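Local coordinates for protein phosphoribosylaminoimidazole-succinocarboxamide synthase (Thermotoga maritima, PDB 1KUT) that catalyses the ATP-dependent joining of L-aspartate to carboxyaminoimidazole ribonucleotide, giving SAICAR in the de novo synthesis of purines, at residues C43-L54 with L183-F192; K78-V86 with I135-M144. One frame throughout, in Å; residues are numbered along the deposited sequence.

Overall arrangement
Both contacts set a helix against the part of the chain that carries the six-stranded antiparallel sheet, and their centres lie about 19 Å apart. The centre of contact 1, where helix 39-55 meets the loop between strands 181-183 and 192-196, lies about 6 Å from the centre of the chain. That of contact 2, which packs strand 78-87 on the start of helix 138-160, is about 14 Å from it. In sequence, contact 2 is nested within the span closed by contact 1. The two touch through Met79 and Gly184, and helix 138-160 also reaches contact 1 through Ile151, Leu155 and Phe158. One long helix thus connects the two regions within a single SAICAR synthetase family unit.

Contact 1 (C43-L54 with L183-F192); sequences CAETTAILMKYL and LGDEISPDTF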
loop_
_atom_site.group_PDB
_atom_site.type_symbol
_atom_site.label_atom_id
_atom_site.label_comp_id
_atom_site.label_asym_id
_atom_site.label_seq_id
_atom_site.Cartn_x
_atom_site.Cartn_y
_atom_site.Cartn_z
ATOM N N CYS B 43 -25.469 6.222 -15.938
ATOM C CA CYS B 43 -24.085 5.772 -15.858
ATOM C C CYS B 43 -23.655 4.993 -17.106
ATOM O O CYS B 43 -22.537 5.157 -17.594
ATOM C CB CYS B 43 -23.885 4.935 -14.585
ATOM S SG CYS B 43 -23.910 5.941 -13.034
ATOM N N ALA B 44 -24.548 4.164 -17.634
ATOM C CA ALA B 44 -24.240 3.394 -18.827
ATOM C C ALA B 44 -23.872 4.351 -19.944
ATOM O O ALA B 44 -22.841 4.191 -20.597
ATOM C CB ALA B 44 -25.447 2.534 -19.240
ATOM N N GLU B 45 -24.700 5.366 -20.157
ATOM C CA GLU B 45 -24.416 6.315 -21.227
ATOM C C GLU B 45 -23.184 7.202 -21.016
ATOM O O GLU B 45 -22.440 7.451 -21.962
ATOM C CB GLU B 45 -25.639 7.184 -21.510
ATOM C CG GLU B 45 -25.429 8.162 -22.638
ATOM C CD GLU B 45 -26.663 9.004 -22.902
ATOM O OE1 GLU B 45 -26.592 9.896 -23.785
ATOM O OE2 GLU B 45 -27.703 8.766 -22.223
ATOM N N THR B 46 -22.939 7.695 -19.805
ATOM C CA THR B 46 -21.750 8.525 -19.645
ATOM C C THR B 46 -20.509 7.629 -19.773
ATOM O O THR B 46 -19.477 8.063 -20.254
ATOM C CB THR B 46 -21.762 9.359 -18.317
ATOM O OG1 THR B 46 -20.945 8.746 -17.321
ATOM C CG2 THR B 46 -23.174 9.508 -17.798
ATOM N N THR B 47 -20.620 6.364 -19.393
ATOM C CA THR B 47 -19.491 5.445 -19.549
ATOM C C THR B 47 -19.177 5.292 -21.039
ATOM O O THR B 47 -18.025 5.424 -21.453
ATOM C CB THR B 47 -19.816 4.037 -18.979
ATOM O OG1 THR B 47 -20.001 4.131 -17.564
ATOM C CG2 THR B 47 -18.680 3.047 -19.268
ATOM N N ALA B 48 -20.214 5.033 -21.839
ATOM C CA ALA B 48 -20.083 4.851 -23.286
ATOM C C ALA B 48 -19.533 6.061 -24.017
ATOM O O ALA B 48 -18.807 5.932 -25.000
ATOM C CB ALA B 48 -21.412 4.467 -23.873
ATOM N N ILE B 49 -19.901 7.246 -23.555
ATOM C CA ILE B 49 -19.408 8.487 -24.136
ATOM C C ILE B 49 -17.925 8.629 -23.799
ATOM O O ILE B 49 -17.079 8.769 -24.674
ATOM C CB ILE B 49 -20.193 9.693 -23.556
ATOM C CG1 ILE B 49 -21.604 9.701 -24.149
ATOM C CG2 ILE B 49 -19.429 10.994 -23.785
ATOM C CD1 ILE B 49 -22.404 10.932 -23.808
ATOM N N LEU B 50 -17.606 8.591 -22.516
ATOM C CA LEU B 50 -16.219 8.701 -22.096
ATOM C C LEU B 50 -15.305 7.643 -22.761
ATOM O O LEU B 50 -14.276 7.988 -23.340
ATOM C CB LEU B 50 -16.142 8.612 -20.568
ATOM C CG LEU B 50 -16.267 9.894 -19.717
ATOM C CD1 LEU B 50 -16.676 11.104 -20.561
ATOM C CD2 LEU B 50 -17.241 9.652 -18.568
HETATM N N MSE B 51 -15.683 6.368 -22.706
HETATM C CA MSE B 51 -14.862 5.294 -23.291
HETATM C C MSE B 51 -14.690 5.376 -24.803
HETATM O O MSE B 51 -13.659 4.954 -25.343
HETATM C CB MSE B 51 -15.437 3.929 -22.935
HETATM C CG MSE B 51 -15.373 3.619 -21.466
HETATM SE SE MSE B 51 -15.514 1.715 -21.224
HETATM C CE MSE B 51 -17.299 1.412 -21.825
ATOM N N LYS B 52 -15.709 5.901 -25.480
ATOM C CA LYS B 52 -15.664 6.088 -26.929
ATOM C C LYS B 52 -14.571 7.133 -27.203
ATOM O O LYS B 52 -13.709 6.952 -28.065
ATOM C CB LYS B 52 -17.022 6.598 -27.425
ATOM C CG LYS B 52 -17.142 6.735 -28.935
ATOM C CD LYS B 52 -17.071 5.371 -29.619
ATOM C CE LYS B 52 -17.229 5.499 -31.133
ATOM N NZ LYS B 52 -16.828 4.235 -31.833
ATOM N N TYR B 53 -14.611 8.219 -26.441
ATOM C CA TYR B 53 -13.630 9.299 -26.553
ATOM C C TYR B 53 -12.208 8.767 -26.372
ATOM O O TYR B 53 -11.290 9.153 -27.088
ATOM C CB TYR B 53 -13.924 10.344 -25.476
ATOM C CG TYR B 53 -12.840 11.370 -25.249
ATOM C CD1 TYR B 53 -12.633 12.416 -26.154
ATOM C CD2 TYR B 53 -12.053 11.323 -24.098
ATOM C CE1 TYR B 53 -11.663 13.403 -25.909
ATOM C CE2 TYR B 53 -11.089 12.286 -23.845
ATOM C CZ TYR B 53 -10.897 13.329 -24.751
ATOM O OH TYR B 53 -9.938 14.289 -24.481
ATOM N N LEU B 54 -12.045 7.900 -25.381
ATOM C CA LEU B 54 -10.772 7.280 -25.048
ATOM C C LEU B 54 -10.278 6.328 -26.147
ATOM O O LEU B 54 -9.106 6.376 -26.547
ATOM C CB LEU B 54 -10.930 6.498 -23.740
ATOM C CG LEU B 54 -10.527 7.098 -22.382
ATOM C CD1 LEU B 54 -10.722 8.595 -22.373
ATOM C CD2 LEU B 54 -11.341 6.412 -21.278
ATOM N N LEU B 183 -9.128 -1.511 -20.407
ATOM C CA LEU B 183 -9.929 -0.854 -19.391
ATOM C C LEU B 183 -11.307 -1.506 -19.372
ATOM O O LEU B 183 -11.993 -1.565 -20.386
ATOM C CB LEU B 183 -10.078 0.641 -19.707
ATOM C CG LEU B 183 -10.909 1.411 -18.665
ATOM C CD1 LEU B 183 -10.047 1.694 -17.436
ATOM C CD2 LEU B 183 -11.430 2.714 -19.253
ATOM N N GLY B 184 -11.698 -2.024 -18.216
ATOM C CA GLY B 184 -13.008 -2.632 -18.101
ATOM C C GLY B 184 -13.878 -1.728 -17.253
ATOM O O GLY B 184 -13.754 -0.500 -17.293
ATOM N N ASP B 185 -14.753 -2.345 -16.479
ATOM C CA ASP B 185 -15.663 -1.656 -15.582
ATOM C C ASP B 185 -16.405 -0.483 -16.199
ATOM O O ASP B 185 -16.975 -0.618 -17.279
ATOM C CB ASP B 185 -14.927 -1.204 -14.327
ATOM C CG ASP B 185 -15.858 -1.102 -13.122
ATOM O OD1 ASP B 185 -16.545 -2.100 -12.832
ATOM O OD2 ASP B 185 -15.908 -0.038 -12.472
ATOM N N GLU B 186 -16.404 0.665 -15.532
ATOM C CA GLU B 186 -17.132 1.826 -16.034
ATOM C C GLU B 186 -16.406 3.154 -15.796
ATOM O O GLU B 186 -15.251 3.182 -15.352
ATOM C CB GLU B 186 -18.514 1.878 -15.373
ATOM C CG GLU B 186 -18.500 2.224 -13.868
ATOM C CD GLU B 186 -19.903 2.261 -13.235
ATOM O OE1 GLU B 186 -20.440 1.188 -12.867
ATOM O OE2 GLU B 186 -20.479 3.365 -13.116
ATOM N N ILE B 187 -17.095 4.250 -16.104
ATOM C CA ILE B 187 -16.560 5.583 -15.906
ATOM C C ILE B 187 -17.730 6.525 -15.672
ATOM O O ILE B 187 -18.300 7.077 -16.615
ATOM C CB ILE B 187 -15.768 6.092 -17.122
ATOM C CG1 ILE B 187 -14.631 5.138 -17.474
ATOM C CG2 ILE B 187 -15.148 7.422 -16.785
ATOM C CD1 ILE B 187 -13.783 5.627 -18.646
ATOM N N SER B 188 -18.091 6.720 -14.407
ATOM C CA SER B 188 -19.211 7.591 -14.090
ATOM C C SER B 188 -19.001 8.192 -12.720
ATOM O O SER B 188 -17.980 7.942 -12.086
ATOM C CB SER B 188 -20.503 6.779 -14.092
ATOM O OG SER B 188 -20.473 5.823 -13.035
ATOM N N PRO B 189 -19.966 9.007 -12.248
ATOM C CA PRO B 189 -19.838 9.620 -10.922
ATOM C C PRO B 189 -19.559 8.578 -9.859
ATOM O O PRO B 189 -19.052 8.898 -8.787
ATOM C CB PRO B 189 -21.177 10.329 -10.744
ATOM C CG PRO B 189 -21.423 10.853 -12.147
ATOM C CD PRO B 189 -21.083 9.617 -12.995
ATOM N N ASP B 190 -19.881 7.322 -10.151
ATOM C CA ASP B 190 -19.611 6.255 -9.190
ATOM C C ASP B 190 -18.105 5.947 -9.078
ATOM O O ASP B 190 -17.660 5.406 -8.072
ATOM C CB ASP B 190 -20.324 4.963 -9.599
ATOM C CG ASP B 190 -21.787 4.940 -9.214
ATOM O OD1 ASP B 190 -22.402 3.863 -9.336
ATOM O OD2 ASP B 190 -22.331 5.977 -8.799
ATOM N N THR B 191 -17.319 6.294 -10.099
ATOM C CA THR B 191 -15.890 5.971 -10.091
ATOM C C THR B 191 -14.930 7.136 -10.112
ATOM O O THR B 191 -13.709 6.941 -10.143
ATOM C CB THR B 191 -15.513 5.045 -11.291
ATOM O OG1 THR B 191 -15.908 5.667 -12.520
ATOM C CG2 THR B 191 -16.213 3.705 -11.183
ATOM N N PHE B 192 -15.465 8.348 -10.114
ATOM C CA PHE B 192 -14.620 9.523 -10.116
ATOM C C PHE B 192 -15.279 10.679 -9.380
ATOM O O PHE B 192 -16.505 10.697 -9.203
ATOM C CB PHE B 192 -14.245 9.921 -11.556
ATOM C CG PHE B 192 -15.409 10.348 -12.429
ATOM C CD1 PHE B 192 -16.140 11.509 -12.148
ATOM C CD2 PHE B 192 -15.699 9.652 -13.602
ATOM C CE1 PHE B 192 -17.128 11.974 -13.023
ATOM C CE2 PHE B 192 -16.690 10.110 -14.491
ATOM C CZ PHE B 192 -17.402 11.279 -14.196
#
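Thr47 and Ile187 meet through a nearly straight hydrogen bond, Ile187 N donating to Thr47 OG1 at 3.3 Å, with an N-H...O angle of 172°. With OG1 anti to the carbonyl carbon (chi1 -65°), the same hydroxyl donates to Cys43 O one helical turn back, 2.7 Å from OG1, coming from above the carbonyl plane and on the face opposite Thr47 N. A valine here would keep the bulk but would probably leave Ile187 N without its acceptor and Cys43 O without its second donor. Thr46 OG1 adds a weak bond to Ile187 O. Ile187 then branches along the helix: CG2 lies 3.5 Å from Leu50 CD2, while CD1 meets Leu54 CD2 tip to tip at 3.7 Å and also rests on Met51 CG. Leu50 CD2 further approaches the edge of the Phe192 ring, near its plane. At the other end, Cys43 SG packs 3.7 Å from Ser188 CB. Glu186 OE1 forms a salt bridge with Lys8. The arrangement is a buried helix-loop junction, in which helix 39-55 uses threonine hydroxyls and aliphatic side chains to hold the irregular connection between two strands of the antiparallel sheet.

Contact 2 (K78-V86 with I135-M144); sequences KMFPLEVVV and IATKKQAEKM
Ile135 meets Pro81 and Leu82 where a capped helix begins to pack on an antiparallel sheet, a helix-on-sheet layer of an alpha+beta fold in which strand 78-87 supplies the sheet side. Its CG2 branch, anti to the backbone N, does the touching: it lies 3.9 Å from Pro81 CG and just as near Leu82 CD1. Pro81 is the centre of an inverse gamma turn that breaks the strand. The carbonyl of Ile135 faces another way, with its O near the plane of the Phe80 ring, at the edge formed by CD2.

Ala136 follows with its methyl CB 3.8 Å from Phe80 CE2, approaching the ring obliquely. Thr137 is the N-cap and forms a capping box with Gln140. Thr137 OG1 accepts from Gln140 N in a bond of 169°, with a weaker one from Lys139 N, and Thr137 N donates in return to Gln140 OE1.

Gln140 therefore serves both the cap and the contact. Its chain runs extended beyond CG, and OE1 comes in the ring plane to the edge of Phe80, 3.6 Å from CE2. The amide and ring planes stand 77° apart. The bond from Thr137 N probably limits rotation of this amide.

Met144, a selenomethionine one turn further on, is bent at chi3 (-89°), and its end folds over one face of Phe80 in a Met-aromatic contact, with SE 4.4 Å from the ring centroid. SE also reaches Val84 CG2. The Met144 and Leu82 side chains cross at about a right angle, Met144 CE lying 4.0 Å from Leu82 CD2, and Leu82 also packs on Leu130 of helix 127-132. The same CE methyl makes a CH-pi contact 4.2 Å from the Phe80 centroid.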
loop_
_atom_site.group_PDB
_atom_site.type_symbol
_atom_site.label_atom_id
_atom_site.label_comp_id
_atom_site.label_asym_id
_atom_site.label_seq_id
_atom_site.Cartn_x
_atom_site.Cartn_y
_atom_site.Cartn_z
ATOM N N LYS B 78 -10.429 -10.959 -19.058
ATOM C CA LYS B 78 -10.155 -11.731 -17.857
ATOM C C LYS B 78 -9.688 -10.629 -16.895
ATOM O O LYS B 78 -8.531 -10.206 -16.921
ATOM C CB LYS B 78 -9.044 -12.767 -18.077
ATOM C CG LYS B 78 -9.043 -13.844 -16.977
ATOM C CD LYS B 78 -7.897 -14.853 -17.114
ATOM C CE LYS B 78 -8.050 -15.975 -16.080
ATOM N NZ LYS B 78 -8.201 -15.427 -14.693
HETATM N N MSE B 79 -10.616 -10.147 -16.072
HETATM C CA MSE B 79 -10.340 -9.055 -15.139
HETATM C C MSE B 79 -9.291 -9.325 -14.057
HETATM O O MSE B 79 -9.103 -10.465 -13.620
HETATM C CB MSE B 79 -11.649 -8.627 -14.470
HETATM C CG MSE B 79 -12.726 -8.120 -15.439
HETATM SE SE MSE B 79 -12.189 -6.549 -16.475
HETATM C CE MSE B 79 -11.889 -5.326 -14.997
ATOM N N PHE B 80 -8.590 -8.270 -13.651
ATOM C CA PHE B 80 -7.621 -8.369 -12.567
ATOM C C PHE B 80 -8.417 -8.017 -11.309
ATOM O O PHE B 80 -9.237 -7.098 -11.333
ATOM C CB PHE B 80 -6.490 -7.351 -12.718
ATOM C CG PHE B 80 -5.507 -7.670 -13.815
ATOM C CD1 PHE B 80 -5.785 -7.359 -15.134
ATOM C CD2 PHE B 80 -4.275 -8.246 -13.514
ATOM C CE1 PHE B 80 -4.846 -7.613 -16.138
ATOM C CE2 PHE B 80 -3.335 -8.501 -14.515
ATOM C CZ PHE B 80 -3.625 -8.181 -15.822
ATOM N N PRO B 81 -8.199 -8.749 -10.200
ATOM C CA PRO B 81 -8.928 -8.461 -8.955
ATOM C C PRO B 81 -8.309 -7.191 -8.382
ATOM O O PRO B 81 -7.770 -7.180 -7.268
ATOM C CB PRO B 81 -8.630 -9.688 -8.101
ATOM C CG PRO B 81 -7.200 -10.007 -8.489
ATOM C CD PRO B 81 -7.216 -9.836 -10.006
ATOM N N LEU B 82 -8.410 -6.108 -9.142
ATOM C CA LEU B 82 -7.768 -4.871 -8.743
ATOM C C LEU B 82 -8.563 -3.608 -9.028
ATOM O O LEU B 82 -9.371 -3.561 -9.954
ATOM C CB LEU B 82 -6.428 -4.807 -9.477
ATOM C CG LEU B 82 -5.079 -4.809 -8.769
ATOM C CD1 LEU B 82 -5.049 -5.763 -7.567
ATOM C CD2 LEU B 82 -4.045 -5.182 -9.820
ATOM N N GLU B 83 -8.323 -2.589 -8.213
ATOM C CA GLU B 83 -8.942 -1.282 -8.366
ATOM C C GLU B 83 -7.741 -0.343 -8.434
ATOM O O GLU B 83 -6.966 -0.260 -7.499
ATOM C CB GLU B 83 -9.829 -0.956 -7.165
ATOM C CG GLU B 83 -11.145 -1.711 -7.173
ATOM C CD GLU B 83 -12.122 -1.230 -6.102
ATOM O OE1 GLU B 83 -12.177 -0.009 -5.837
ATOM O OE2 GLU B 83 -12.854 -2.074 -5.533
ATOM N N VAL B 84 -7.561 0.327 -9.565
ATOM C CA VAL B 84 -6.432 1.225 -9.750
ATOM C C VAL B 84 -6.944 2.657 -9.638
ATOM O O VAL B 84 -7.758 3.105 -10.451
ATOM C CB VAL B 84 -5.780 1.033 -11.145
ATOM C CG1 VAL B 84 -4.447 1.785 -11.194
ATOM C CG2 VAL B 84 -5.596 -0.448 -11.451
ATOM N N VAL B 85 -6.440 3.380 -8.646
ATOM C CA VAL B 85 -6.870 4.738 -8.408
ATOM C C VAL B 85 -5.801 5.756 -8.764
ATOM O O VAL B 85 -4.627 5.595 -8.410
ATOM C CB VAL B 85 -7.243 4.915 -6.923
ATOM C CG1 VAL B 85 -7.685 6.347 -6.650
ATOM C CG2 VAL B 85 -8.340 3.923 -6.547
ATOM N N VAL B 86 -6.208 6.801 -9.481
ATOM C CA VAL B 86 -5.286 7.861 -9.829
ATOM C C VAL B 86 -5.776 9.111 -9.117
ATOM O O VAL B 86 -6.967 9.466 -9.195
ATOM C CB VAL B 86 -5.243 8.114 -11.342
ATOM C CG1 VAL B 86 -4.259 9.230 -11.646
ATOM C CG2 VAL B 86 -4.816 6.849 -12.068
ATOM N N ILE B 135 -0.913 -11.853 -8.610
ATOM C CA ILE B 135 -2.080 -11.180 -9.201
ATOM C C ILE B 135 -1.732 -10.591 -10.573
ATOM O O ILE B 135 -2.524 -10.653 -11.512
ATOM C CB ILE B 135 -2.579 -10.041 -8.270
ATOM C CG1 ILE B 135 -3.269 -10.650 -7.054
ATOM C CG2 ILE B 135 -3.496 -9.069 -9.040
ATOM C CD1 ILE B 135 -3.447 -9.681 -5.944
ATOM N N ALA B 136 -0.535 -10.020 -10.670
ATOM C CA ALA B 136 -0.063 -9.412 -11.905
ATOM C C ALA B 136 1.467 -9.407 -11.941
ATOM O O ALA B 136 2.123 -9.515 -10.908
ATOM C CB ALA B 136 -0.584 -7.993 -12.001
ATOM N N THR B 137 2.034 -9.270 -13.134
ATOM C CA THR B 137 3.477 -9.236 -13.272
ATOM C C THR B 137 3.939 -7.795 -13.224
ATOM O O THR B 137 3.147 -6.866 -13.406
ATOM C CB THR B 137 3.941 -9.845 -14.604
ATOM O OG1 THR B 137 3.735 -8.894 -15.660
ATOM C CG2 THR B 137 3.155 -11.120 -14.896
ATOM N N LYS B 138 5.228 -7.613 -12.980
ATOM C CA LYS B 138 5.800 -6.286 -12.907
ATOM C C LYS B 138 5.501 -5.515 -14.202
ATOM O O LYS B 138 5.310 -4.293 -14.179
ATOM C CB LYS B 138 7.306 -6.409 -12.681
ATOM C CG LYS B 138 7.898 -5.381 -11.748
ATOM C CD LYS B 138 7.882 -4.006 -12.363
ATOM C CE LYS B 138 9.078 -3.207 -11.868
ATOM N NZ LYS B 138 10.351 -3.973 -12.101
ATOM N N LYS B 139 5.443 -6.234 -15.321
ATOM C CA LYS B 139 5.178 -5.616 -16.622
ATOM C C LYS B 139 3.717 -5.210 -16.772
ATOM O O LYS B 139 3.413 -4.118 -17.246
ATOM C CB LYS B 139 5.550 -6.570 -17.769
ATOM C CG LYS B 139 5.163 -6.052 -19.161
ATOM C CD LYS B 139 5.420 -7.114 -20.234
ATOM C CE LYS B 139 4.803 -6.747 -21.592
ATOM N NZ LYS B 139 5.438 -5.553 -22.226
ATOM N N GLN B 140 2.817 -6.103 -16.382
ATOM C CA GLN B 140 1.398 -5.814 -16.468
ATOM C C GLN B 140 1.073 -4.650 -15.538
ATOM O O GLN B 140 0.391 -3.704 -15.926
ATOM C CB GLN B 140 0.596 -7.049 -16.071
ATOM C CG GLN B 140 1.045 -8.308 -16.795
ATOM C CD GLN B 140 0.184 -9.499 -16.468
ATOM O OE1 GLN B 140 -0.028 -9.825 -15.299
ATOM N NE2 GLN B 140 -0.322 -10.162 -17.502
ATOM N N ALA B 141 1.584 -4.721 -14.311
ATOM C CA ALA B 141 1.353 -3.676 -13.327
ATOM C C ALA B 141 1.776 -2.330 -13.877
ATOM O O ALA B 141 1.037 -1.346 -13.764
ATOM C CB ALA B 141 2.117 -3.979 -12.053
ATOM N N GLU B 142 2.963 -2.284 -14.474
ATOM C CA GLU B 142 3.485 -1.036 -15.030
ATOM C C GLU B 142 2.651 -0.553 -16.216
ATOM O O GLU B 142 2.535 0.649 -16.451
ATOM C CB GLU B 142 4.946 -1.209 -15.444
ATOM C CG GLU B 142 5.817 0.025 -15.209
ATOM C CD GLU B 142 5.820 0.484 -13.749
ATOM O OE1 GLU B 142 5.605 -0.370 -12.858
ATOM O OE2 GLU B 142 6.051 1.692 -13.486
ATOM N N LYS B 143 2.077 -1.482 -16.968
ATOM C CA LYS B 143 1.221 -1.113 -18.093
ATOM C C LYS B 143 -0.027 -0.439 -17.514
ATOM O O LYS B 143 -0.405 0.663 -17.930
ATOM C CB LYS B 143 0.804 -2.353 -18.886
ATOM C CG LYS B 143 1.880 -2.862 -19.839
ATOM C CD LYS B 143 1.418 -4.062 -20.651
ATOM C CE LYS B 143 2.420 -4.370 -21.758
ATOM N NZ LYS B 143 2.106 -5.637 -22.480
HETATM N N MSE B 144 -0.651 -1.111 -16.548
HETATM C CA MSE B 144 -1.849 -0.596 -15.895
HETATM C C MSE B 144 -1.624 0.782 -15.336
HETATM O O MSE B 144 -2.520 1.608 -15.375
HETATM C CB MSE B 144 -2.309 -1.529 -14.772
HETATM C CG MSE B 144 -2.946 -2.761 -15.291
HETATM SE SE MSE B 144 -3.747 -3.700 -13.857
HETATM C CE MSE B 144 -2.218 -4.813 -13.326
#